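Side-chain contacts in glycosyl hydrolase (Streptomyces cattleya, PDB 7LR8), which probably hydrolyses the beta-1,4 link of mannosyl-N-acetylglucosamine derived from N-glycan cores, as a GH5_18 glycosidase: residues 39-44 with 328-333; 102-107 with 154-159; 197-202 with 227-232; 309-312 with 317-320. The protein carries 1 engineered substitution. All blocks are in the same frame, centred on the assembly; numbering follows the deposited sequence.

Contact 1. Residues 39-44 with 328-333; sequences RADLDS and QDRRVK. With SO4 (sulfate ion), chain J; SO4 (sulfate ion), chain I.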
# COMPACT_ATOMS: atom_id res chain seq x y z
N ARG B 39 5.02 -14.03 22.25
CA ARG B 39 5.52 -15.10 23.11
C ARG B 39 4.43 -16.14 23.39
O ARG B 39 4.68 -17.35 23.36
CB ARG B 39 6.04 -14.51 24.42
CG ARG B 39 7.41 -13.84 24.32
CD ARG B 39 7.62 -12.92 25.52
NE ARG B 39 8.98 -12.41 25.61
CZ ARG B 39 9.29 -11.21 26.10
NH1 ARG B 39 8.33 -10.40 26.51
NH2 ARG B 39 10.56 -10.82 26.16
N ALA B 40 3.21 -15.68 23.69
CA ALA B 40 2.12 -16.62 23.94
C ALA B 40 1.79 -17.43 22.69
O ALA B 40 1.52 -18.63 22.78
CB ALA B 40 0.89 -15.86 24.43
N ASP B 41 1.81 -16.77 21.52
CA ASP B 41 1.65 -17.48 20.25
C ASP B 41 2.69 -18.57 20.10
O ASP B 41 2.37 -19.73 19.81
CB ASP B 41 1.76 -16.50 19.08
CG ASP B 41 0.50 -15.68 18.84
OD1 ASP B 41 -0.54 -15.93 19.49
OD2 ASP B 41 0.56 -14.78 17.96
N LEU B 42 3.97 -18.21 20.27
CA LEU B 42 5.05 -19.17 20.09
C LEU B 42 5.02 -20.25 21.18
O LEU B 42 5.38 -21.40 20.91
CB LEU B 42 6.40 -18.44 20.04
CG LEU B 42 6.51 -17.45 18.88
CD1 LEU B 42 7.85 -16.72 18.88
CD2 LEU B 42 6.27 -18.13 17.54
N ASP B 43 4.57 -19.91 22.39
CA ASP B 43 4.36 -20.93 23.41
C ASP B 43 3.44 -22.03 22.90
O ASP B 43 3.70 -23.22 23.10
CB ASP B 43 3.76 -20.32 24.68
CG ASP B 43 4.77 -19.62 25.53
OD1 ASP B 43 5.99 -19.78 25.29
OD2 ASP B 43 4.33 -18.90 26.44
N SER B 44 2.34 -21.64 22.25
CA SER B 44 1.37 -22.63 21.81
C SER B 44 1.91 -23.45 20.64
O SER B 44 1.48 -24.59 20.43
CB SER B 44 0.04 -21.96 21.45
OG SER B 44 0.14 -21.14 20.31
N GLN B 328 -7.90 -18.76 17.35
CA GLN B 328 -7.57 -17.38 17.71
C GLN B 328 -7.18 -17.26 19.18
O GLN B 328 -6.30 -16.47 19.52
CB GLN B 328 -8.75 -16.48 17.39
CG GLN B 328 -8.63 -15.86 16.05
CD GLN B 328 -7.65 -14.73 16.06
OE1 GLN B 328 -7.76 -13.81 16.87
NE2 GLN B 328 -6.66 -14.80 15.17
N ASP B 329 -7.86 -18.00 20.06
CA ASP B 329 -7.50 -17.98 21.47
C ASP B 329 -6.49 -19.06 21.82
O ASP B 329 -6.39 -19.43 23.00
CB ASP B 329 -8.76 -18.12 22.34
CG ASP B 329 -9.78 -19.08 21.76
OD1 ASP B 329 -9.43 -20.25 21.52
OD2 ASP B 329 -10.94 -18.66 21.55
N ARG B 330 -5.75 -19.57 20.83
CA ARG B 330 -4.59 -20.45 21.03
C ARG B 330 -4.97 -21.83 21.56
O ARG B 330 -4.23 -22.44 22.33
CB ARG B 330 -3.55 -19.80 21.94
CG ARG B 330 -3.08 -18.44 21.44
CD ARG B 330 -2.04 -17.83 22.36
NE ARG B 330 -1.64 -16.50 21.95
CZ ARG B 330 -2.03 -15.37 22.54
NH1 ARG B 330 -2.85 -15.42 23.59
NH2 ARG B 330 -1.60 -14.20 22.10
N ARG B 331 -6.12 -22.35 21.14
CA ARG B 331 -6.51 -23.71 21.49
C ARG B 331 -6.21 -24.65 20.33
O ARG B 331 -6.35 -24.27 19.17
CB ARG B 331 -7.99 -23.78 21.88
CG ARG B 331 -8.35 -22.78 22.97
CD ARG B 331 -9.55 -23.24 23.78
NE ARG B 331 -9.16 -23.73 25.09
CZ ARG B 331 -9.12 -25.01 25.44
NH1 ARG B 331 -9.47 -25.94 24.56
NH2 ARG B 331 -8.74 -25.36 26.66
N VAL B 332 -5.76 -25.86 20.66
CA VAL B 332 -5.37 -26.82 19.64
C VAL B 332 -6.61 -27.33 18.92
O VAL B 332 -7.56 -27.82 19.55
CB VAL B 332 -4.57 -27.97 20.26
CG1 VAL B 332 -4.10 -28.94 19.17
CG2 VAL B 332 -3.38 -27.42 21.04
N LYS B 333 -6.59 -27.23 17.60
CA LYS B 333 -7.64 -27.70 16.71
C LYS B 333 -7.37 -29.15 16.34
O LYS B 333 -6.26 -29.65 16.51
CB LYS B 333 -7.68 -26.83 15.45
CG LYS B 333 -8.03 -25.38 15.71
CD LYS B 333 -7.81 -24.50 14.47
CE LYS B 333 -8.75 -24.87 13.34
NZ LYS B 333 -8.45 -24.15 12.06
S SO4 J . -3.15 -11.57 23.68
O1 SO4 J . -3.09 -10.14 23.99
O2 SO4 J . -2.01 -12.24 24.29
O3 SO4 J . -4.39 -12.13 24.20
O4 SO4 J . -3.11 -11.74 22.23
S SO4 I . 10.68 -8.07 28.69
O1 SO4 I . 10.67 -6.61 28.76
O2 SO4 I . 11.78 -8.59 29.50
O3 SO4 I . 9.42 -8.59 29.19
O4 SO4 I . 10.86 -8.48 27.30

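Contact 2. Residues 102-107 with 154-159; sequences SFDFLP and INQFSG. With NAG (2-acetamido-2-deoxy-beta-D-glucopyranose), chain D.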
# COMPACT_ATOMS: atom_id res chain seq x y z
N SER B 102 -4.11 -13.42 -0.33
CA SER B 102 -4.93 -12.74 -1.34
C SER B 102 -4.68 -11.24 -1.41
O SER B 102 -5.16 -10.60 -2.34
CB SER B 102 -6.45 -12.98 -1.17
OG SER B 102 -6.99 -12.14 -0.16
N PHE B 103 -3.95 -10.66 -0.46
CA PHE B 103 -3.62 -9.24 -0.44
C PHE B 103 -2.20 -8.99 -0.95
O PHE B 103 -1.25 -9.67 -0.56
CB PHE B 103 -3.73 -8.68 0.98
CG PHE B 103 -5.10 -8.78 1.56
CD1 PHE B 103 -6.07 -7.84 1.26
CD2 PHE B 103 -5.44 -9.86 2.40
CE1 PHE B 103 -7.36 -7.95 1.79
CE2 PHE B 103 -6.70 -9.96 2.94
CZ PHE B 103 -7.67 -9.00 2.63
N ASP B 104 -2.06 -7.95 -1.78
CA ASP B 104 -0.76 -7.44 -2.21
C ASP B 104 -0.40 -6.23 -1.36
O ASP B 104 -1.14 -5.23 -1.35
CB ASP B 104 -0.78 -7.04 -3.68
CG ASP B 104 -0.85 -8.22 -4.63
OD1 ASP B 104 -0.47 -9.36 -4.24
OD2 ASP B 104 -1.27 -7.99 -5.78
N PHE B 105 0.77 -6.29 -0.71
CA PHE B 105 1.30 -5.19 0.10
C PHE B 105 2.46 -4.56 -0.68
O PHE B 105 3.60 -5.03 -0.60
CB PHE B 105 1.72 -5.69 1.48
CG PHE B 105 0.56 -6.21 2.29
CD1 PHE B 105 -0.26 -5.33 2.97
CD2 PHE B 105 0.27 -7.56 2.31
CE1 PHE B 105 -1.37 -5.79 3.70
CE2 PHE B 105 -0.83 -8.03 3.03
CZ PHE B 105 -1.64 -7.14 3.72
N LEU B 106 2.16 -3.50 -1.43
CA LEU B 106 3.16 -2.88 -2.29
C LEU B 106 3.51 -1.49 -1.78
O LEU B 106 2.60 -0.71 -1.48
CB LEU B 106 2.65 -2.80 -3.73
CG LEU B 106 2.42 -4.14 -4.44
CD1 LEU B 106 1.50 -3.96 -5.65
CD2 LEU B 106 3.75 -4.78 -4.83
N PRO B 107 4.80 -1.15 -1.67
CA PRO B 107 5.15 0.19 -1.19
C PRO B 107 4.69 1.27 -2.17
O PRO B 107 4.65 1.06 -3.38
CB PRO B 107 6.69 0.15 -1.10
CG PRO B 107 7.03 -1.34 -1.06
CD PRO B 107 5.98 -1.99 -1.91
N ILE B 154 6.69 -14.50 -4.65
CA ILE B 154 6.83 -13.24 -5.37
C ILE B 154 6.52 -13.43 -6.85
O ILE B 154 6.10 -12.48 -7.51
CB ILE B 154 8.24 -12.63 -5.15
CG1 ILE B 154 8.26 -11.15 -5.55
CG2 ILE B 154 9.30 -13.40 -5.94
CD1 ILE B 154 7.67 -10.25 -4.50
N ASN B 155 6.69 -14.65 -7.37
CA ASN B 155 6.36 -14.93 -8.76
C ASN B 155 4.91 -14.61 -9.10
O ASN B 155 4.59 -14.48 -10.29
CB ASN B 155 6.66 -16.40 -9.13
CG ASN B 155 5.79 -17.42 -8.37
OD1 ASN B 155 5.57 -17.32 -7.16
ND2 ASN B 155 5.33 -18.43 -9.09
N GLN B 156 4.02 -14.51 -8.11
CA GLN B 156 2.63 -14.21 -8.46
C GLN B 156 2.45 -12.79 -9.00
O GLN B 156 1.40 -12.50 -9.57
CB GLN B 156 1.70 -14.44 -7.26
CG GLN B 156 1.81 -13.40 -6.14
CD GLN B 156 0.74 -12.34 -6.19
OE1 GLN B 156 -0.43 -12.63 -6.40
NE2 GLN B 156 1.14 -11.09 -5.98
N PHE B 157 3.45 -11.92 -8.87
CA PHE B 157 3.38 -10.60 -9.48
C PHE B 157 3.78 -10.60 -10.95
O PHE B 157 3.66 -9.55 -11.60
CB PHE B 157 4.27 -9.60 -8.73
CG PHE B 157 3.76 -9.24 -7.36
CD1 PHE B 157 2.75 -8.29 -7.22
CD2 PHE B 157 4.31 -9.82 -6.21
CE1 PHE B 157 2.28 -7.94 -5.96
CE2 PHE B 157 3.85 -9.48 -4.96
CZ PHE B 157 2.83 -8.53 -4.83
N SER B 158 4.25 -11.73 -11.49
CA SER B 158 5.04 -11.71 -12.71
C SER B 158 4.23 -12.03 -13.97
O SER B 158 4.76 -11.88 -15.08
CB SER B 158 6.23 -12.69 -12.60
OG SER B 158 5.85 -14.04 -12.72
N GLY B 159 2.97 -12.41 -13.83
CA GLY B 159 2.17 -12.69 -15.01
C GLY B 159 0.78 -13.15 -14.64
O GLY B 159 0.35 -13.07 -13.49
C1 NAG D . -2.89 -18.37 -4.78
C2 NAG D . -3.26 -17.33 -3.72
C3 NAG D . -2.12 -17.17 -2.70
C4 NAG D . -1.67 -18.53 -2.15
C5 NAG D . -1.35 -19.45 -3.33
C6 NAG D . -0.93 -20.85 -2.96
C7 NAG D . -4.67 -15.34 -4.09
C8 NAG D . -4.81 -14.06 -4.86
N2 NAG D . -3.56 -16.06 -4.35
O1 NAG D . -3.99 -18.58 -5.60
O3 NAG D . -2.52 -16.32 -1.64
O4 NAG D . -0.54 -18.32 -1.31
O5 NAG D . -2.51 -19.58 -4.15
O6 NAG D . -0.49 -21.56 -4.10
O7 NAG D . -5.50 -15.71 -3.27

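Contact 3. Residues 197-202 with 227-232; sequences EYDAAW and VFNGTA. With NAG (2-acetamido-2-deoxy-beta-D-glucopyranose), chain D.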
# COMPACT_ATOMS: atom_id res chain seq x y z
N GLU B 197 8.53 -20.08 -4.75
CA GLU B 197 7.56 -19.68 -5.75
C GLU B 197 6.33 -20.58 -5.69
O GLU B 197 6.44 -21.79 -5.43
CB GLU B 197 8.18 -19.73 -7.15
CG GLU B 197 9.57 -19.07 -7.25
CD GLU B 197 9.63 -17.66 -6.69
OE1 GLU B 197 10.72 -17.23 -6.24
OE2 GLU B 197 8.60 -16.96 -6.69
N TYR B 198 5.15 -19.99 -5.91
CA TYR B 198 3.92 -20.79 -5.89
C TYR B 198 3.82 -21.64 -7.16
O TYR B 198 4.60 -21.48 -8.10
CB TYR B 198 2.70 -19.89 -5.68
CG TYR B 198 1.97 -19.43 -6.93
CD1 TYR B 198 2.43 -18.35 -7.67
CD2 TYR B 198 0.78 -20.04 -7.32
CE1 TYR B 198 1.74 -17.91 -8.79
CE2 TYR B 198 0.09 -19.60 -8.43
CZ TYR B 198 0.57 -18.53 -9.16
OH TYR B 198 -0.13 -18.11 -10.27
N ASP B 199 2.85 -22.57 -7.17
CA ASP B 199 2.93 -23.71 -8.08
C ASP B 199 2.79 -23.34 -9.56
O ASP B 199 2.96 -24.22 -10.40
CB ASP B 199 1.90 -24.80 -7.68
CG ASP B 199 0.44 -24.34 -7.75
OD1 ASP B 199 0.11 -23.43 -8.55
OD2 ASP B 199 -0.38 -24.90 -6.99
N ALA B 200 2.51 -22.07 -9.90
CA ALA B 200 2.64 -21.66 -11.30
C ALA B 200 4.03 -21.96 -11.84
O ALA B 200 4.19 -22.21 -13.04
CB ALA B 200 2.35 -20.16 -11.44
N ALA B 201 5.05 -21.94 -10.97
CA ALA B 201 6.40 -22.25 -11.43
C ALA B 201 6.50 -23.67 -11.98
O ALA B 201 7.36 -23.94 -12.83
CB ALA B 201 7.41 -22.05 -10.30
N TRP B 202 5.65 -24.59 -11.52
CA TRP B 202 5.65 -25.96 -12.02
C TRP B 202 4.52 -26.25 -13.00
O TRP B 202 4.63 -27.19 -13.78
CB TRP B 202 5.55 -26.97 -10.86
CG TRP B 202 6.43 -26.59 -9.71
CD1 TRP B 202 6.09 -25.86 -8.62
CD2 TRP B 202 7.82 -26.92 -9.56
NE1 TRP B 202 7.17 -25.71 -7.78
CE2 TRP B 202 8.24 -26.35 -8.34
CE3 TRP B 202 8.73 -27.63 -10.33
CZ2 TRP B 202 9.55 -26.48 -7.88
CZ3 TRP B 202 10.02 -27.76 -9.87
CH2 TRP B 202 10.42 -27.19 -8.65
N VAL B 227 -4.12 -27.84 -2.41
CA VAL B 227 -5.00 -28.68 -3.22
C VAL B 227 -6.24 -27.97 -3.72
O VAL B 227 -7.06 -28.59 -4.41
CB VAL B 227 -5.39 -29.97 -2.46
CG1 VAL B 227 -4.14 -30.79 -2.15
CG2 VAL B 227 -6.15 -29.66 -1.18
N PHE B 228 -6.42 -26.67 -3.43
CA PHE B 228 -7.45 -25.90 -4.10
C PHE B 228 -7.03 -25.46 -5.50
O PHE B 228 -7.77 -24.73 -6.17
CB PHE B 228 -7.88 -24.68 -3.27
CG PHE B 228 -6.75 -23.76 -2.86
CD1 PHE B 228 -5.92 -23.16 -3.81
CD2 PHE B 228 -6.55 -23.46 -1.53
CE1 PHE B 228 -4.89 -22.31 -3.42
CE2 PHE B 228 -5.53 -22.62 -1.13
CZ PHE B 228 -4.70 -22.03 -2.08
N ASN B 229 -5.87 -25.91 -5.96
CA ASN B 229 -5.31 -25.55 -7.25
C ASN B 229 -5.90 -26.34 -8.41
O ASN B 229 -5.30 -26.38 -9.49
CB ASN B 229 -3.79 -25.74 -7.22
CG ASN B 229 -3.39 -27.20 -7.08
OD1 ASN B 229 -4.24 -28.11 -7.05
ND2 ASN B 229 -2.09 -27.43 -7.00
N GLY B 230 -7.03 -27.02 -8.20
CA GLY B 230 -7.62 -27.91 -9.18
C GLY B 230 -7.54 -29.38 -8.79
O GLY B 230 -8.27 -30.19 -9.37
N THR B 231 -6.68 -29.72 -7.83
CA THR B 231 -6.52 -31.12 -7.46
C THR B 231 -7.77 -31.65 -6.79
O THR B 231 -8.33 -32.67 -7.21
CB THR B 231 -5.32 -31.28 -6.53
OG1 THR B 231 -4.11 -30.87 -7.20
CG2 THR B 231 -5.21 -32.74 -6.11
N ALA B 232 -8.22 -30.98 -5.72
CA ALA B 232 -9.44 -31.43 -5.05
C ALA B 232 -10.65 -31.35 -5.96
O ALA B 232 -11.52 -32.23 -5.93
CB ALA B 232 -9.67 -30.61 -3.78
C1 NAG D . -2.89 -18.37 -4.78
C2 NAG D . -3.26 -17.33 -3.72
C3 NAG D . -2.12 -17.17 -2.70
C4 NAG D . -1.67 -18.53 -2.15
C5 NAG D . -1.35 -19.45 -3.33
C6 NAG D . -0.93 -20.85 -2.96
C7 NAG D . -4.67 -15.34 -4.09
C8 NAG D . -4.81 -14.06 -4.86
N2 NAG D . -3.56 -16.06 -4.35
O1 NAG D . -3.99 -18.58 -5.60
O3 NAG D . -2.52 -16.32 -1.64
O4 NAG D . -0.54 -18.32 -1.31
O5 NAG D . -2.51 -19.58 -4.15
O6 NAG D . -0.49 -21.56 -4.10
O7 NAG D . -5.50 -15.71 -3.27

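Contact 4. Residues 309-312 with 317-320; sequences VDRR and PELE. With BMA (beta-D-mannopyranose), chain C; AE3 (2-(2-ethoxyethoxy)ethanol), chain E.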
# COMPACT_ATOMS: atom_id res chain seq x y z
N VAL B 309 -7.10 -16.89 11.38
CA VAL B 309 -7.20 -15.45 11.17
C VAL B 309 -8.47 -14.95 11.85
O VAL B 309 -9.53 -15.59 11.79
CB VAL B 309 -7.20 -15.11 9.67
CG1 VAL B 309 -7.24 -13.59 9.46
CG2 VAL B 309 -5.96 -15.71 9.00
N ASP B 310 -8.36 -13.80 12.52
CA ASP B 310 -9.51 -13.21 13.19
C ASP B 310 -10.58 -12.85 12.17
O ASP B 310 -10.32 -12.08 11.24
CB ASP B 310 -9.07 -11.98 13.98
CG ASP B 310 -10.18 -11.42 14.87
OD1 ASP B 310 -11.34 -11.85 14.75
OD2 ASP B 310 -9.88 -10.53 15.70
N ARG B 311 -11.79 -13.39 12.34
CA ARG B 311 -12.86 -13.09 11.39
C ARG B 311 -13.40 -11.68 11.53
O ARG B 311 -14.24 -11.27 10.72
CB ARG B 311 -13.99 -14.12 11.52
CG ARG B 311 -13.61 -15.46 10.93
CD ARG B 311 -14.76 -16.47 10.92
NE ARG B 311 -14.23 -17.79 10.61
CZ ARG B 311 -14.21 -18.32 9.39
NH1 ARG B 311 -14.72 -17.65 8.36
NH2 ARG B 311 -13.70 -19.53 9.21
N ARG B 312 -12.96 -10.93 12.54
CA ARG B 312 -13.20 -9.49 12.56
C ARG B 312 -12.40 -8.74 11.51
O ARG B 312 -12.58 -7.53 11.36
CB ARG B 312 -12.87 -8.91 13.94
CG ARG B 312 -13.87 -9.32 15.01
CD ARG B 312 -13.43 -8.88 16.40
NE ARG B 312 -14.36 -9.35 17.43
CZ ARG B 312 -15.42 -8.66 17.85
NH1 ARG B 312 -15.69 -7.47 17.33
NH2 ARG B 312 -16.21 -9.17 18.80
N PRO B 317 -10.64 -14.29 1.35
CA PRO B 317 -11.31 -15.53 0.92
C PRO B 317 -11.61 -16.38 2.15
O PRO B 317 -10.77 -16.53 3.04
CB PRO B 317 -10.28 -16.20 0.01
CG PRO B 317 -9.43 -15.02 -0.51
CD PRO B 317 -9.39 -14.04 0.62
N GLU B 318 -12.84 -16.92 2.17
CA GLU B 318 -13.34 -17.68 3.31
C GLU B 318 -12.34 -18.70 3.82
O GLU B 318 -12.13 -18.83 5.03
CB GLU B 318 -14.65 -18.37 2.90
CG GLU B 318 -15.06 -19.49 3.82
CD GLU B 318 -15.15 -19.05 5.25
OE1 GLU B 318 -15.49 -17.88 5.49
OE2 GLU B 318 -14.88 -19.90 6.14
N LEU B 319 -11.67 -19.41 2.91
CA LEU B 319 -10.76 -20.49 3.29
C LEU B 319 -9.64 -20.02 4.22
O LEU B 319 -9.18 -20.79 5.06
CB LEU B 319 -10.17 -21.15 2.04
CG LEU B 319 -9.17 -20.42 1.14
CD1 LEU B 319 -7.73 -20.59 1.61
CD2 LEU B 319 -9.32 -20.91 -0.29
N GLU B 320 -9.19 -18.76 4.10
CA GLU B 320 -8.00 -18.34 4.83
C GLU B 320 -8.20 -18.34 6.34
O GLU B 320 -7.24 -18.55 7.09
CB GLU B 320 -7.57 -16.93 4.39
CG GLU B 320 -7.23 -16.79 2.92
CD GLU B 320 -5.85 -17.31 2.57
OE1 GLU B 320 -5.10 -17.72 3.48
OE2 GLU B 320 -5.51 -17.33 1.36
C1 BMA C . -0.32 -19.24 -0.20
C2 BMA C . 0.30 -18.47 1.01
C3 BMA C . -0.69 -17.41 1.46
C4 BMA C . -2.15 -18.03 1.59
C5 BMA C . -2.12 -19.58 1.43
C6 BMA C . -3.49 -20.21 1.45
O2 BMA C . 1.52 -17.84 0.66
O3 BMA C . -0.64 -16.25 0.60
O4 BMA C . -2.65 -17.70 2.85
O5 BMA C . -1.54 -19.93 0.16
O6 BMA C . -4.23 -19.67 0.32
C1 AE3 E . -9.29 -16.72 -3.74
C2 AE3 E . -8.94 -15.68 -4.81
O2 AE3 E . -8.56 -14.47 -4.21
C3 AE3 E . -9.22 -13.35 -4.73
C4 AE3 E . -9.15 -12.22 -3.71
O3 AE3 E . -10.42 -11.68 -3.52
C5 AE3 E . -10.91 -11.87 -2.23
C6 AE3 E . -12.43 -11.72 -2.22
O4 AE3 E . -12.93 -12.19 -1.00

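Contact 1. Residues 39-44 with 328-333
In this (beta/alpha)8 barrel, Ala40 and Asp41 on helix 35-46, which follows the first barrel strand, receive Arg330 from the loop that runs from the last barrel strand, 298-304, to helix 334-349. The contact therefore joins the two ends of the barrel's sequence, away from the sugar site. Arginine suits the place because its chain, extended from CG to NE (chi2 -180°), reaches across from the loop and brings a flat cation to the helix. Its NE donates to Asp41 OD1 at 2.8 Å with an N-H...O angle of 156°, meeting the oxygen on its anti side, while NH2 adds only a weak bond to the same atom. The carboxylate and guanidinium planes stand 52° apart, so this is no flat paired bridge. Asp41 is buried and has more to do: Tyr20 holds its OD2 and Ser23 shares OD1. The small methyl of Ala40 lies over the centre of one guanidinium face, its CB 3.5 Å from Arg330 CZ. The sulfate of chain J, probably from the crystallisation liquor, lies at the edge, Arg330 NH2 bonding its O4 at 2.9 Å and also its O2. One turn along the helix, Ser44 OG donates back to the carbonyl oxygen of Asp41.

Contact 2. Residues 102-107 with 154-159
Polar and apolar groups of Asp104 and Leu106, on and just after strand 103-104, meet Gln156 and Phe157 of the short 3-10 turn beyond strand 145-152. The hydrogen bonding comes first. Gln156 NE2 reaches Asp104 OD1 at 2.9 Å, but the N-H...O angle of 127° makes this a weak bond, and the amide and carboxylate planes are 62° apart. Stronger partners belong to the second subunit: Thr112 of that subunit bonds Asp104 OD2, and its Trp113 meets Gln156 OE1. Within the chain, His162 also takes OD2, and His99 ND1 takes OD1.

The aromatic contacts are built round Phe157. Its rim atom CE1 lies 3.4 Å from Asp104 CG, with ring and carboxylate planes 40° apart. Over the centre of one ring face, 3.1 Å above the plane, sits NE2 of the neighbouring Gln156; the glutamine chain folds back there because it is bent at chi2 (99°). A phenylalanine suits the spot, since its ring face takes the amide nitrogen and its CE1 the leucine methyl.

Apolar packing completes the contact: Leu106 CD2 touches Phe157 CE1 at 3.7 Å, the leucine and the phenylalanine lying alongside, pointing opposite ways.

The chemistry is consistent with a second-shell role. His99 binds the N-acetylglucosamine through NE2, and Asp104, itself gripped by several donors from both subunits, probably fixes the rotation of that imidazole, tying the dimer interface to the sugar site.

Contact 3. Residues 197-202 with 227-232
The carboxylate of Asp199 and the amide of Asn229 meet with their planes 42° apart. Asn229 ND2 comes to Asp199 OD2 from above the carboxylate plane, yet the bond lies in the amide's own plane and is nearly straight, 3.1 Å long with an N-H...O angle of 170°. At the other end of the amide, OD1 accepts twice: Thr231 OG1 lies 2.8 Å from Asn229 OD1 and uses a lone pair in the carbonyl plane, and Thr231 N closes an Asx turn. Asparagine suits the place because one flat group gives at one end and accepts at the other. Replacing it by a leucine would probably deprive Asp199 OD2 of this donor and leave Thr231 N without the acceptor that shapes the turn. Among the aromatic rings, Phe228 presents its edge to the sugar, CE1 being 3.7 Å from O5 of the N-acetylglucosamine, while Tyr198 carries Ala200 N over one face, towards the rim, and has CD2 3.8 Å from the sugar's O6. The bridge links the loops after strands 194-196 and 221-225, next to each other in the closed (beta/alpha)8 barrel, at whose C-terminal mouth Tyr198 and Phe228 line the glycan pocket.

Contact 4. Residues 309-312 with 317-320
Val309 and Glu320 make the close, buried half of this contact, and Arg311 with Glu318 the exposed half. On the inner side Val309 CG2 packs 3.7 Å from the carbonyl oxygen of Glu320; a branched, apolar residue fits here, beside a backbone that pairs Val309 with Tyr321. The carboxylate of Glu320 then turns to the ligand, its chain bent at chi2 (-78°). Mannose O4 donates to Glu320 OE1 at 2.5 Å and mannose O6 to Glu320 OE2 at 2.9 Å, so the two oxygens hold two hydroxyls of one sugar. With an alanine in place of Glu320, O4 and O6 of the mannose would probably lose these acceptors, and the sugar ring would be less firmly oriented.

The outer side is looser. Arg311 stretches out and sets the edge of its guanidinium against the carboxylate of Glu318, the planes only 12° apart. NH1 of Arg311 lies 3.0 Å from Glu318 OE1 and uses that oxygen's syn lone pair; the links to OE2 are weak. Glu318 has a second conformer, so the bridge describes one of its positions and its persistence is doubtful. Nearby, Arg312 O bonds Thr67 of the second subunit.

Both segments belong to the long loop between strand 298-304 and helix 334-349, from which Pro317 and Glu320 reach across to Ser102 and Ser101, in the turn of the small hairpin of strands 99-100 and 103-104.

From the N terminus, the chain passes the first barrel strand and enters helix 35-46, whose partner loop 328-333 lies so far along that contact 1 encloses the other three. Inside this large loop, contacts 2, 3 and 4 close one after another without crossing. Contact 2 joins loops after strands 90-94 and 145-152, contact 3 those after 194-196 and 221-225, and contact 4 folds the loop after 298-304 upon itself. They also touch: Asn155 of contact 2 probably bonds Tyr198 of contact 3, Ser102 packs on Pro317, Phe228 meets Leu319, and Gln328 of contact 1 rests on Asp310. Contacts 2 to 4 thus border the glycan pocket, while contact 1 lies apart from it.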